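Local coordinates for Lpg0393 helical bundle domain-containing protein (Legionella pneumophila subsp. pneumophila str. Philadelphia 1, PDB 4R0G) that acts as a guanine-nucleotide exchange factor for the small GTPases Rab5, Rab21 and Rab22, probably through a VPS9-like domain, at residues K172-D177 / E238-K243; A185-P188 / L192-S195; A69-E74 / G81-L86; K6-A11 / P24-E29. All coordinates share one frame; numbering follows the deposited sequence.

Interaction 1 of 4, residues K172-D177 / E238-K243; sequences KYLIED and EEFLKK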
loop_
_atom_site.group_PDB
_atom_site.type_symbol
_atom_site.label_atom_id
_atom_site.label_comp_id
_atom_site.label_asym_id
_atom_site.label_seq_id
_atom_site.Cartn_x
_atom_site.Cartn_y
_atom_site.Cartn_z
ATOM N N LYS A 172 12.020 -1.058 1.929
ATOM C CA LYS A 172 11.918 -2.065 0.876
ATOM C C LYS A 172 11.196 -1.493 -0.337
ATOM O O LYS A 172 11.730 -1.521 -1.457
ATOM C CB LYS A 172 11.249 -3.347 1.394
ATOM C CG LYS A 172 10.887 -4.412 0.338
ATOM C CD LYS A 172 10.501 -5.767 1.007
ATOM C CE LYS A 172 10.440 -6.983 0.033
ATOM N NZ LYS A 172 9.174 -7.079 -0.778
ATOM N N TYR A 173 10.017 -0.915 -0.109
ATOM C CA TYR A 173 9.191 -0.407 -1.208
ATOM C C TYR A 173 9.794 0.824 -1.867
ATOM O O TYR A 173 9.710 0.993 -3.083
ATOM C CB TYR A 173 7.782 -0.088 -0.714
ATOM C CG TYR A 173 7.144 -1.216 0.043
ATOM C CD1 TYR A 173 7.046 -2.480 -0.515
ATOM C CD2 TYR A 173 6.669 -1.024 1.323
ATOM C CE1 TYR A 173 6.470 -3.534 0.184
ATOM C CE2 TYR A 173 6.094 -2.056 2.032
ATOM C CZ TYR A 173 6.000 -3.312 1.467
ATOM O OH TYR A 173 5.433 -4.337 2.193
ATOM N N LEU A 174 10.372 1.708 -1.062
ATOM C CA LEU A 174 10.951 2.930 -1.604
ATOM C C LEU A 174 12.021 2.582 -2.621
ATOM O O LEU A 174 12.102 3.208 -3.675
ATOM C CB LEU A 174 11.569 3.770 -0.486
ATOM C CG LEU A 174 12.176 5.135 -0.843
ATOM C CD1 LEU A 174 11.113 6.114 -1.235
ATOM C CD2 LEU A 174 12.989 5.702 0.312
ATOM N N ILE A 175 12.822 1.564 -2.285
ATOM C CA ILE A 175 13.981 1.153 -3.081
ATOM C C ILE A 175 13.538 0.525 -4.387
ATOM O O ILE A 175 14.197 0.668 -5.418
ATOM C CB ILE A 175 14.935 0.218 -2.289
ATOM C CG1 ILE A 175 15.681 1.023 -1.232
ATOM C CG2 ILE A 175 15.976 -0.404 -3.190
ATOM C CD1 ILE A 175 16.363 0.174 -0.213
ATOM N N GLU A 176 12.400 -0.148 -4.346
ATOM C CA GLU A 176 11.831 -0.714 -5.554
ATOM C C GLU A 176 11.412 0.450 -6.479
ATOM O O GLU A 176 11.604 0.405 -7.698
ATOM C CB GLU A 176 10.663 -1.652 -5.185
ATOM C CG GLU A 176 10.675 -3.007 -5.868
ATOM C CD GLU A 176 11.812 -3.943 -5.421
ATOM O OE1 GLU A 176 11.778 -4.434 -4.261
ATOM O OE2 GLU A 176 12.725 -4.220 -6.248
ATOM N N ASP A 177 10.881 1.514 -5.889
ATOM C CA ASP A 177 10.373 2.632 -6.670
ATOM C C ASP A 177 11.506 3.468 -7.248
ATOM O O ASP A 177 11.393 4.024 -8.347
ATOM C CB ASP A 177 9.394 3.487 -5.843
ATOM C CG ASP A 177 8.022 2.816 -5.671
ATOM O OD1 ASP A 177 7.630 2.043 -6.569
ATOM O OD2 ASP A 177 7.321 3.046 -4.654
ATOM N N GLU A 238 18.483 11.934 -6.137
ATOM C CA GLU A 238 19.023 12.470 -4.870
ATOM C C GLU A 238 18.048 12.381 -3.704
ATOM O O GLU A 238 18.441 12.111 -2.562
ATOM C CB GLU A 238 19.459 13.944 -5.010
ATOM C CG GLU A 238 20.708 14.229 -5.845
ATOM C CD GLU A 238 21.187 15.689 -5.742
ATOM O OE1 GLU A 238 20.871 16.367 -4.733
ATOM O OE2 GLU A 238 21.886 16.150 -6.676
ATOM N N GLU A 239 16.779 12.646 -3.980
ATOM C CA GLU A 239 15.784 12.603 -2.920
ATOM C C GLU A 239 15.742 11.191 -2.368
ATOM O O GLU A 239 15.772 10.992 -1.149
ATOM C CB GLU A 239 14.403 13.034 -3.427
ATOM C CG GLU A 239 13.369 13.229 -2.319
ATOM C CD GLU A 239 13.786 14.273 -1.277
ATOM O OE1 GLU A 239 14.396 15.302 -1.666
ATOM O OE2 GLU A 239 13.502 14.056 -0.070
ATOM N N PHE A 240 15.716 10.217 -3.277
ATOM C CA PHE A 240 15.778 8.810 -2.895
ATOM C C PHE A 240 16.994 8.476 -2.044
ATOM O O PHE A 240 16.838 7.956 -0.945
ATOM C CB PHE A 240 15.737 7.901 -4.122
ATOM C CG PHE A 240 14.403 7.865 -4.799
ATOM C CD1 PHE A 240 13.317 7.295 -4.174
ATOM C CD2 PHE A 240 14.238 8.395 -6.070
ATOM C CE1 PHE A 240 12.084 7.254 -4.802
ATOM C CE2 PHE A 240 13.003 8.357 -6.705
ATOM C CZ PHE A 240 11.928 7.790 -6.072
ATOM N N LEU A 241 18.194 8.763 -2.541
ATOM C CA LEU A 241 19.389 8.502 -1.759
ATOM C C LEU A 241 19.311 9.113 -0.344
ATOM O O LEU A 241 19.765 8.521 0.639
ATOM C CB LEU A 241 20.619 9.050 -2.473
ATOM C CG LEU A 241 20.950 8.456 -3.826
ATOM C CD1 LEU A 241 22.314 8.946 -4.265
ATOM C CD2 LEU A 241 20.913 6.952 -3.743
ATOM N N LYS A 242 18.742 10.310 -0.248
ATOM C CA LYS A 242 18.608 10.982 1.038
ATOM C C LYS A 242 17.767 10.138 1.981
ATOM O O LYS A 242 18.209 9.807 3.087
ATOM C CB LYS A 242 18.006 12.390 0.876
ATOM C CG LYS A 242 18.928 13.388 0.193
ATOM C CD LYS A 242 18.910 14.754 0.888
ATOM C CE LYS A 242 19.945 15.717 0.289
ATOM N NZ LYS A 242 20.089 16.987 1.074
ATOM N N LYS A 243 16.567 9.778 1.543
ATOM C CA LYS A 243 15.666 9.007 2.390
ATOM C C LYS A 243 16.260 7.635 2.774
ATOM O O LYS A 243 16.319 7.303 3.949
ATOM C CB LYS A 243 14.271 8.927 1.756
ATOM C CG LYS A 243 13.576 10.293 1.691
ATOM C CD LYS A 243 12.476 10.391 0.610
ATOM C CE LYS A 243 11.064 10.390 1.215
ATOM N NZ LYS A 243 9.973 10.429 0.177
#
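Leu174 of helix 155-183 meets Phe240 and Lys243 of helix 235-244, joining two nearly antiparallel helices of the C-terminal helical bundle. The short axes lie 10.6 Å apart at closest approach. The angle between their directions is 159°. At this spacing the side chains meet between the helices and the backbones stay well apart. Leu174 and Phe240 are the residues nearest in register, with CA atoms 7.7 Å from each other.

The apolar contact carries the interface. Leu174 has its CG anti to the backbone N (chi1 -177°), which extends the isobutyl group toward the other helix. Its two methyls then divide the work. CD1 comes to the edge of the Phe240 ring, near the ring plane, 3.9 Å from Phe240 CD1 and equally close to CE1. CD2 lies 3.8 Å from Lys243 CB, so the lysine contributes the base of its chain here. The Phe240 ring also meets the ring of Tyr178 on helix 155-183, with the two planes almost parallel.

The polar groups turn to other partners. The carboxylate of Asp177 turns from helix 235-244 and bonds the backbone N atoms of Glu74 and Ser75 of the second subunit. These two bonds occupy both carboxylate oxygens and join this part of the bundle to the second subunit. On the Asp177 backbone, the carbonyl O lies 4.4 Å from Phe240 CZ and approaches the ring obliquely.

Interaction 2 of 4, residues A185-P188 / L192-S195; sequences AHLP and LKSS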
loop_
_atom_site.group_PDB
_atom_site.type_symbol
_atom_site.label_atom_id
_atom_site.label_comp_id
_atom_site.label_asym_id
_atom_site.label_seq_id
_atom_site.Cartn_x
_atom_site.Cartn_y
_atom_site.Cartn_z
ATOM N N ALA A 185 14.322 6.117 -16.727
ATOM C CA ALA A 185 14.806 7.486 -16.886
ATOM C C ALA A 185 15.478 7.673 -18.238
ATOM O O ALA A 185 16.126 6.758 -18.755
ATOM C CB ALA A 185 15.749 7.861 -15.760
ATOM N N HIS A 186 15.320 8.851 -18.826
ATOM C CA HIS A 186 15.957 9.089 -20.108
ATOM C C HIS A 186 17.305 9.744 -19.841
ATOM O O HIS A 186 17.379 10.916 -19.449
ATOM C CB HIS A 186 15.075 9.972 -20.998
ATOM C CG HIS A 186 15.488 9.988 -22.440
ATOM N ND1 HIS A 186 15.174 11.021 -23.290
ATOM C CD2 HIS A 186 16.193 9.089 -23.174
ATOM C CE1 HIS A 186 15.664 10.762 -24.494
ATOM N NE2 HIS A 186 16.286 9.603 -24.447
ATOM N N LEU A 187 18.371 8.985 -20.069
ATOM C CA LEU A 187 19.711 9.442 -19.722
ATOM C C LEU A 187 20.699 9.096 -20.825
ATOM O O LEU A 187 21.383 8.074 -20.757
ATOM C CB LEU A 187 20.167 8.854 -18.376
ATOM C CG LEU A 187 19.410 9.200 -17.081
ATOM C CD1 LEU A 187 20.070 8.567 -15.859
ATOM C CD2 LEU A 187 19.274 10.702 -16.880
ATOM N N PRO A 188 20.738 9.941 -21.866
ATOM C CA PRO A 188 21.633 9.863 -23.031
ATOM C C PRO A 188 23.135 10.063 -22.726
ATOM O O PRO A 188 23.942 9.216 -23.119
ATOM C CB PRO A 188 21.129 11.008 -23.909
ATOM C CG PRO A 188 20.593 12.021 -22.924
ATOM C CD PRO A 188 19.964 11.200 -21.840
ATOM N N LEU A 192 27.004 6.245 -16.536
ATOM C CA LEU A 192 27.033 5.561 -15.260
ATOM C C LEU A 192 25.671 4.961 -14.857
ATOM O O LEU A 192 25.598 4.133 -13.946
ATOM C CB LEU A 192 27.557 6.530 -14.200
ATOM C CG LEU A 192 29.010 6.977 -14.419
ATOM C CD1 LEU A 192 29.478 7.929 -13.317
ATOM C CD2 LEU A 192 29.953 5.768 -14.518
ATOM N N LYS A 193 24.614 5.343 -15.572
ATOM C CA LYS A 193 23.257 4.882 -15.287
ATOM C C LYS A 193 23.183 3.356 -15.187
ATOM O O LYS A 193 22.506 2.795 -14.327
ATOM C CB LYS A 193 22.290 5.390 -16.366
ATOM C CG LYS A 193 20.882 4.842 -16.223
ATOM C CD LYS A 193 19.974 5.195 -17.398
ATOM C CE LYS A 193 18.708 4.326 -17.326
ATOM N NZ LYS A 193 17.829 4.302 -18.528
ATOM N N SER A 194 23.898 2.685 -16.067
ATOM C CA SER A 194 23.846 1.248 -16.084
ATOM C C SER A 194 24.515 0.677 -14.830
ATOM O O SER A 194 24.035 -0.293 -14.230
ATOM C CB SER A 194 24.495 0.724 -17.370
ATOM O OG SER A 194 25.318 1.713 -17.969
ATOM N N SER A 195 25.620 1.275 -14.412
ATOM C CA SER A 195 26.304 0.749 -13.242
ATOM C C SER A 195 25.612 1.190 -11.943
ATOM O O SER A 195 25.829 0.612 -10.876
ATOM C CB SER A 195 27.796 1.116 -13.260
ATOM O OG SER A 195 27.974 2.509 -13.426
#
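Lys193 reaches back from near the beginning of helix 193-208 to Leu187 and Ala185, closing a helix-loop-helix hairpin of the helical bundle domain. The loop follows helix 155-183 and reverses the chain direction. Leu187 and Lys193 are the nearest pair in register, with CA atoms 7.3 Å apart. Together the two segments bury 143 Å².

Lys193 has the largest share of that surface. Its CG is anti to the backbone N (chi1 174°), and every later bond of the chain is also near 180°. The side chain is therefore a straight arm that spans the loop. Its middle is apolar and packs on Leu187. Its end is charged and meets backbone oxygen.

Leu187 has the next largest share. Its CD1 methyl lies 3.7 Å from Lys193 CD and also touches CG and CB. The CB of Leu187 is 3.8 Å from the same CD. The leucine thus lies against the methylene chain, crossing it at a slant, and shields the middle of the arm.

Ala185 contributes its carbonyl oxygen, and the residue also packs on Ser155 of the second subunit. The ammonium group has a second acceptor, Glu183 O, at the end of helix 155-183. The positive charge may partly offset the partial negative charge expected at that helix end. Nearby, Ser195 OG donates to Leu192 O at 2.9 Å. Across the loop, Lys193 NZ donates to Ala185 O at 3.0 Å, in the carbonyl plane, with a C=O...N angle of 151°.

Interaction 3 of 4, residues A69-E74 / G81-L86; sequences AVHEME and GLSYAL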
loop_
_atom_site.group_PDB
_atom_site.type_symbol
_atom_site.label_atom_id
_atom_site.label_comp_id
_atom_site.label_asym_id
_atom_site.label_seq_id
_atom_site.Cartn_x
_atom_site.Cartn_y
_atom_site.Cartn_z
ATOM N N ALA A 69 -3.763 -7.799 12.218
ATOM C CA ALA A 69 -4.236 -6.471 12.582
ATOM C C ALA A 69 -3.303 -5.428 11.976
ATOM O O ALA A 69 -3.739 -4.389 11.482
ATOM C CB ALA A 69 -4.273 -6.327 14.093
ATOM N N VAL A 70 -2.009 -5.727 12.008
ATOM C CA VAL A 70 -1.024 -4.863 11.386
ATOM C C VAL A 70 -1.238 -4.805 9.872
ATOM O O VAL A 70 -1.199 -3.752 9.281
ATOM C CB VAL A 70 0.405 -5.319 11.683
ATOM C CG1 VAL A 70 1.375 -4.421 10.947
ATOM C CG2 VAL A 70 0.688 -5.332 13.207
ATOM N N HIS A 71 -1.492 -5.946 9.250
ATOM C CA HIS A 71 -1.669 -6.014 7.808
ATOM C C HIS A 71 -2.862 -5.163 7.374
ATOM O O HIS A 71 -2.957 -4.746 6.214
ATOM C CB HIS A 71 -1.822 -7.479 7.396
ATOM C CG HIS A 71 -1.943 -7.715 5.922
ATOM N ND1 HIS A 71 -3.163 -7.810 5.283
ATOM C CD2 HIS A 71 -1.004 -7.934 4.970
ATOM C CE1 HIS A 71 -2.968 -8.057 3.999
ATOM N NE2 HIS A 71 -1.668 -8.138 3.779
ATOM N N GLU A 72 -3.770 -4.881 8.308
ATOM C CA GLU A 72 -4.941 -4.062 7.982
ATOM C C GLU A 72 -4.814 -2.584 8.304
ATOM O O GLU A 72 -5.777 -1.835 8.094
ATOM C CB GLU A 72 -6.220 -4.635 8.581
ATOM C CG GLU A 72 -6.440 -6.113 8.253
ATOM C CD GLU A 72 -6.332 -6.409 6.769
ATOM O OE1 GLU A 72 -7.198 -5.947 5.991
ATOM O OE2 GLU A 72 -5.379 -7.110 6.361
ATOM N N MET A 73 -3.649 -2.141 8.791
ATOM C CA MET A 73 -3.441 -0.702 8.981
ATOM C C MET A 73 -3.449 0.040 7.639
ATOM O O MET A 73 -3.137 -0.527 6.579
ATOM C CB MET A 73 -2.169 -0.407 9.774
ATOM C CG MET A 73 -1.896 -1.409 10.846
ATOM S SD MET A 73 -1.152 -0.848 12.388
ATOM C CE MET A 73 -0.510 0.768 11.971
ATOM N N GLU A 74 -3.839 1.311 7.691
ATOM C CA GLU A 74 -3.917 2.131 6.492
ATOM C C GLU A 74 -2.532 2.440 5.943
ATOM O O GLU A 74 -2.377 2.724 4.753
ATOM C CB GLU A 74 -4.686 3.437 6.763
ATOM C CG GLU A 74 -6.163 3.426 6.361
ATOM C CD GLU A 74 -7.029 2.593 7.314
ATOM O OE1 GLU A 74 -8.232 2.405 7.002
ATOM O OE2 GLU A 74 -6.518 2.129 8.373
ATOM N N GLY A 81 4.627 -9.479 -1.949
ATOM C CA GLY A 81 4.991 -10.817 -1.526
ATOM C C GLY A 81 4.872 -11.011 -0.042
ATOM O O GLY A 81 4.508 -12.098 0.393
ATOM N N LEU A 82 5.186 -9.976 0.734
ATOM C CA LEU A 82 5.013 -10.025 2.191
ATOM C C LEU A 82 3.556 -10.226 2.497
ATOM O O LEU A 82 3.194 -10.922 3.435
ATOM C CB LEU A 82 5.511 -8.741 2.857
ATOM C CG LEU A 82 7.034 -8.745 2.975
ATOM C CD1 LEU A 82 7.583 -7.368 3.235
ATOM C CD2 LEU A 82 7.416 -9.678 4.111
ATOM N N SER A 83 2.724 -9.610 1.668
ATOM C CA SER A 83 1.293 -9.728 1.816
ATOM C C SER A 83 0.803 -11.106 1.403
ATOM O O SER A 83 0.033 -11.731 2.135
ATOM C CB SER A 83 0.562 -8.654 1.033
ATOM O OG SER A 83 -0.767 -9.084 0.874
ATOM N N TYR A 84 1.257 -11.579 0.244
ATOM C CA TYR A 84 0.906 -12.923 -0.222
ATOM C C TYR A 84 1.266 -13.968 0.835
ATOM O O TYR A 84 0.523 -14.932 1.031
ATOM C CB TYR A 84 1.591 -13.242 -1.559
ATOM C CG TYR A 84 1.198 -14.574 -2.204
ATOM C CD1 TYR A 84 -0.007 -14.711 -2.889
ATOM C CD2 TYR A 84 2.056 -15.681 -2.166
ATOM C CE1 TYR A 84 -0.367 -15.925 -3.503
ATOM C CE2 TYR A 84 1.716 -16.893 -2.777
ATOM C CZ TYR A 84 0.498 -17.011 -3.447
ATOM O OH TYR A 84 0.139 -18.211 -4.046
ATOM N N ALA A 85 2.406 -13.784 1.502
ATOM C CA ALA A 85 2.817 -14.718 2.540
ATOM C C ALA A 85 1.726 -14.773 3.579
ATOM O O ALA A 85 1.166 -15.823 3.869
ATOM C CB ALA A 85 4.102 -14.266 3.174
ATOM N N LEU A 86 1.405 -13.597 4.101
ATOM C CA LEU A 86 0.460 -13.448 5.184
ATOM C C LEU A 86 -0.872 -14.097 4.862
ATOM O O LEU A 86 -1.401 -14.873 5.653
ATOM C CB LEU A 86 0.282 -11.977 5.488
ATOM C CG LEU A 86 -0.631 -11.810 6.684
ATOM C CD1 LEU A 86 0.048 -10.978 7.733
ATOM C CD2 LEU A 86 -1.910 -11.149 6.201
#
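His71, at the end of helix 58-71, is held by Ser83 and Leu86 of helix 80-101. The contact joins two consecutive helices of the VPS9-like domain across a short connecting loop. His71 NE2 and Ser83 OG form a hydrogen bond of 3.2 Å, and the angle at the hydrogen is 164°. Either atom could be the donor. The CD2 methyl of Leu86 sits over the centre of one ring face, 3.5 Å from the centroid of the His71 ring. This is a CH-pi contact, only 14° off the ring normal. His71 CG is anti to the backbone N (chi1 -177°), which carries the imidazole across to the second helix.

The next residue in the chain, Glu72, bonds the other ring nitrogen. His71 ND1 donates to Glu72 OE2 at 2.6 Å, close to the ring plane. Further out, the other carboxylate oxygen, Glu72 OE1, makes a long, weak ion pair with Arg76. Leu78 of the connecting loop packs on both His71 and Leu86. Leu67 and Tyr68 of helix 58-71 pack on Leu86.

The two bonds together set the rotation of the ring. With ND1 donating to a carboxylate and NE2 bonded to a hydroxyl, the buried imidazole has a polar partner at each nitrogen and an apolar methyl over one face.

Interaction 4 of 4, residues K6-A11 / P24-E29; sequences KEYLQA and PKFIAE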
loop_
_atom_site.group_PDB
_atom_site.type_symbol
_atom_site.label_atom_id
_atom_site.label_comp_id
_atom_site.label_asym_id
_atom_site.label_seq_id
_atom_site.Cartn_x
_atom_site.Cartn_y
_atom_site.Cartn_z
ATOM N N LYS A 6 9.819 -25.310 13.259
ATOM C CA LYS A 6 9.891 -24.990 14.687
ATOM C C LYS A 6 10.579 -23.640 14.829
ATOM O O LYS A 6 10.148 -22.791 15.618
ATOM C CB LYS A 6 10.613 -26.075 15.494
ATOM N N GLU A 7 11.638 -23.450 14.042
ATOM C CA GLU A 7 12.386 -22.211 14.081
ATOM C C GLU A 7 11.469 -21.056 13.687
ATOM O O GLU A 7 11.348 -20.066 14.433
ATOM C CB GLU A 7 13.612 -22.290 13.170
ATOM C CG GLU A 7 14.888 -22.616 13.897
ATOM C CD GLU A 7 16.086 -22.693 12.964
ATOM O OE1 GLU A 7 15.943 -23.256 11.848
ATOM O OE2 GLU A 7 17.169 -22.181 13.340
ATOM N N TYR A 8 10.802 -21.193 12.534
ATOM C CA TYR A 8 9.876 -20.159 12.075
ATOM C C TYR A 8 8.740 -19.889 13.054
ATOM O O TYR A 8 8.535 -18.744 13.470
ATOM C CB TYR A 8 9.376 -20.429 10.663
ATOM C CG TYR A 8 10.428 -20.125 9.619
ATOM C CD1 TYR A 8 10.833 -18.834 9.384
ATOM C CD2 TYR A 8 11.017 -21.138 8.872
ATOM C CE1 TYR A 8 11.805 -18.550 8.441
ATOM C CE2 TYR A 8 11.981 -20.869 7.924
ATOM C CZ TYR A 8 12.378 -19.570 7.717
ATOM O OH TYR A 8 13.345 -19.267 6.775
ATOM N N LEU A 9 8.027 -20.933 13.465
ATOM C CA LEU A 9 6.987 -20.752 14.480
ATOM C C LEU A 9 7.515 -20.149 15.788
ATOM O O LEU A 9 6.794 -19.432 16.484
ATOM C CB LEU A 9 6.255 -22.053 14.738
ATOM C CG LEU A 9 5.562 -22.567 13.485
ATOM C CD1 LEU A 9 4.979 -23.935 13.743
ATOM C CD2 LEU A 9 4.476 -21.584 13.036
ATOM N N GLN A 10 8.780 -20.407 16.116
ATOM C CA GLN A 10 9.377 -19.773 17.295
ATOM C C GLN A 10 9.410 -18.265 17.094
ATOM O O GLN A 10 8.972 -17.504 17.954
ATOM C CB GLN A 10 10.790 -20.299 17.567
ATOM C CG GLN A 10 11.332 -19.933 18.960
ATOM C CD GLN A 10 10.352 -20.246 20.091
ATOM O OE1 GLN A 10 9.850 -21.373 20.195
ATOM N NE2 GLN A 10 10.063 -19.241 20.937
ATOM N N ALA A 11 9.900 -17.854 15.930
ATOM C CA ALA A 11 9.915 -16.450 15.555
ATOM C C ALA A 11 8.532 -15.815 15.673
ATOM O O ALA A 11 8.404 -14.667 16.149
ATOM C CB ALA A 11 10.488 -16.283 14.142
ATOM N N PRO A 24 6.835 -19.475 4.306
ATOM C CA PRO A 24 6.378 -20.243 3.155
ATOM C C PRO A 24 7.439 -20.358 2.035
ATOM O O PRO A 24 7.357 -21.256 1.187
ATOM C CB PRO A 24 5.085 -19.519 2.737
ATOM C CG PRO A 24 5.159 -18.192 3.307
ATOM C CD PRO A 24 6.080 -18.212 4.464
ATOM N N LYS A 25 8.451 -19.496 2.062
ATOM C CA LYS A 25 9.560 -19.611 1.116
ATOM C C LYS A 25 10.472 -20.793 1.496
ATOM O O LYS A 25 11.024 -21.472 0.631
ATOM C CB LYS A 25 10.338 -18.283 1.039
ATOM C CG LYS A 25 11.424 -18.263 -0.009
ATOM C CD LYS A 25 12.504 -17.223 0.290
ATOM C CE LYS A 25 13.654 -17.344 -0.735
ATOM N NZ LYS A 25 14.509 -16.113 -0.838
ATOM N N PHE A 26 10.619 -21.037 2.794
ATOM C CA PHE A 26 11.382 -22.185 3.286
ATOM C C PHE A 26 10.657 -23.496 2.982
ATOM O O PHE A 26 11.238 -24.462 2.476
ATOM C CB PHE A 26 11.653 -22.023 4.802
ATOM C CG PHE A 26 11.876 -23.318 5.548
ATOM C CD1 PHE A 26 13.120 -23.942 5.536
ATOM C CD2 PHE A 26 10.844 -23.894 6.289
ATOM C CE1 PHE A 26 13.321 -25.126 6.228
ATOM C CE2 PHE A 26 11.041 -25.081 6.990
ATOM C CZ PHE A 26 12.282 -25.695 6.960
ATOM N N ILE A 27 9.367 -23.508 3.285
ATOM C CA ILE A 27 8.539 -24.662 3.000
ATOM C C ILE A 27 8.614 -24.992 1.513
ATOM O O ILE A 27 8.547 -26.141 1.132
ATOM C CB ILE A 27 7.101 -24.420 3.481
ATOM C CG1 ILE A 27 7.087 -24.426 5.006
ATOM C CG2 ILE A 27 6.142 -25.470 2.962
ATOM C CD1 ILE A 27 5.710 -24.214 5.619
ATOM N N ALA A 28 8.813 -23.999 0.665
ATOM C CA ALA A 28 8.827 -24.277 -0.762
ATOM C C ALA A 28 10.137 -24.936 -1.171
ATOM O O ALA A 28 10.176 -25.687 -2.142
ATOM C CB ALA A 28 8.579 -23.016 -1.555
ATOM N N GLU A 29 11.212 -24.638 -0.443
ATOM C CA GLU A 29 12.502 -25.279 -0.708
ATOM C C GLU A 29 12.673 -26.643 -0.054
ATOM O O GLU A 29 13.177 -27.582 -0.676
ATOM C CB GLU A 29 13.664 -24.360 -0.346
ATOM C CG GLU A 29 13.823 -23.241 -1.341
ATOM C CD GLU A 29 15.188 -22.602 -1.275
ATOM O OE1 GLU A 29 15.584 -22.188 -0.158
ATOM O OE2 GLU A 29 15.854 -22.520 -2.337
#
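Tyr8 and Phe26 are brought together by different first torsions. Tyr8 has CG anti to its carbonyl carbon (chi1 -75°), while Phe26 has CG anti to its backbone N (chi1 155°). Both CB atoms point toward the opposite helix, and the rings meet between helix 5-14 and helix 23-30. These are N-terminal helices of the VPS9-like domain. The CA atoms of the pair are 9.1 Å apart, so the rings span the gap.

The rings meet obliquely, with planes inclined at 45° and centroids 5.3 Å apart. Tyr8 CE2 makes the nearest approach, 3.3 Å from Phe26 CB, and it also lies close to Phe26 CG and Phe26 CD2. Its neighbour Tyr8 CD2 is 3.8 Å from Phe26 CD2.

Around the pair, Tyr8 also meets the ring of Trp23 and packs on Leu19 and Met1. The chemistry is divided along one side chain: the tyrosine ring gives apolar packing between two helices, and its hydroxyl hydrogen-bonds the backbone N of Leu2, which draws the N-terminal residues against this cluster.

Interactions 3 and 4 belong to the VPS9-like domain, with centres about 17 Å apart. They touch where Ala85 CB meets Pro24 CG at 4.1 Å. Interactions 1 and 2 belong to the helical bundle, also about 17 Å apart between centres, and do not touch. Interaction 2 is nested within the chain loop closed by interaction 1. Interactions 1 and 3 touch, where Tyr173 OH lies 3.9 Å from Leu82 CD1. The same two contacts are also linked across the dimer, since segment 172-177 of one subunit is joined to segment 69-74 of the other. Interactions 2 and 4 are the most distant pair, about 40 Å between centres.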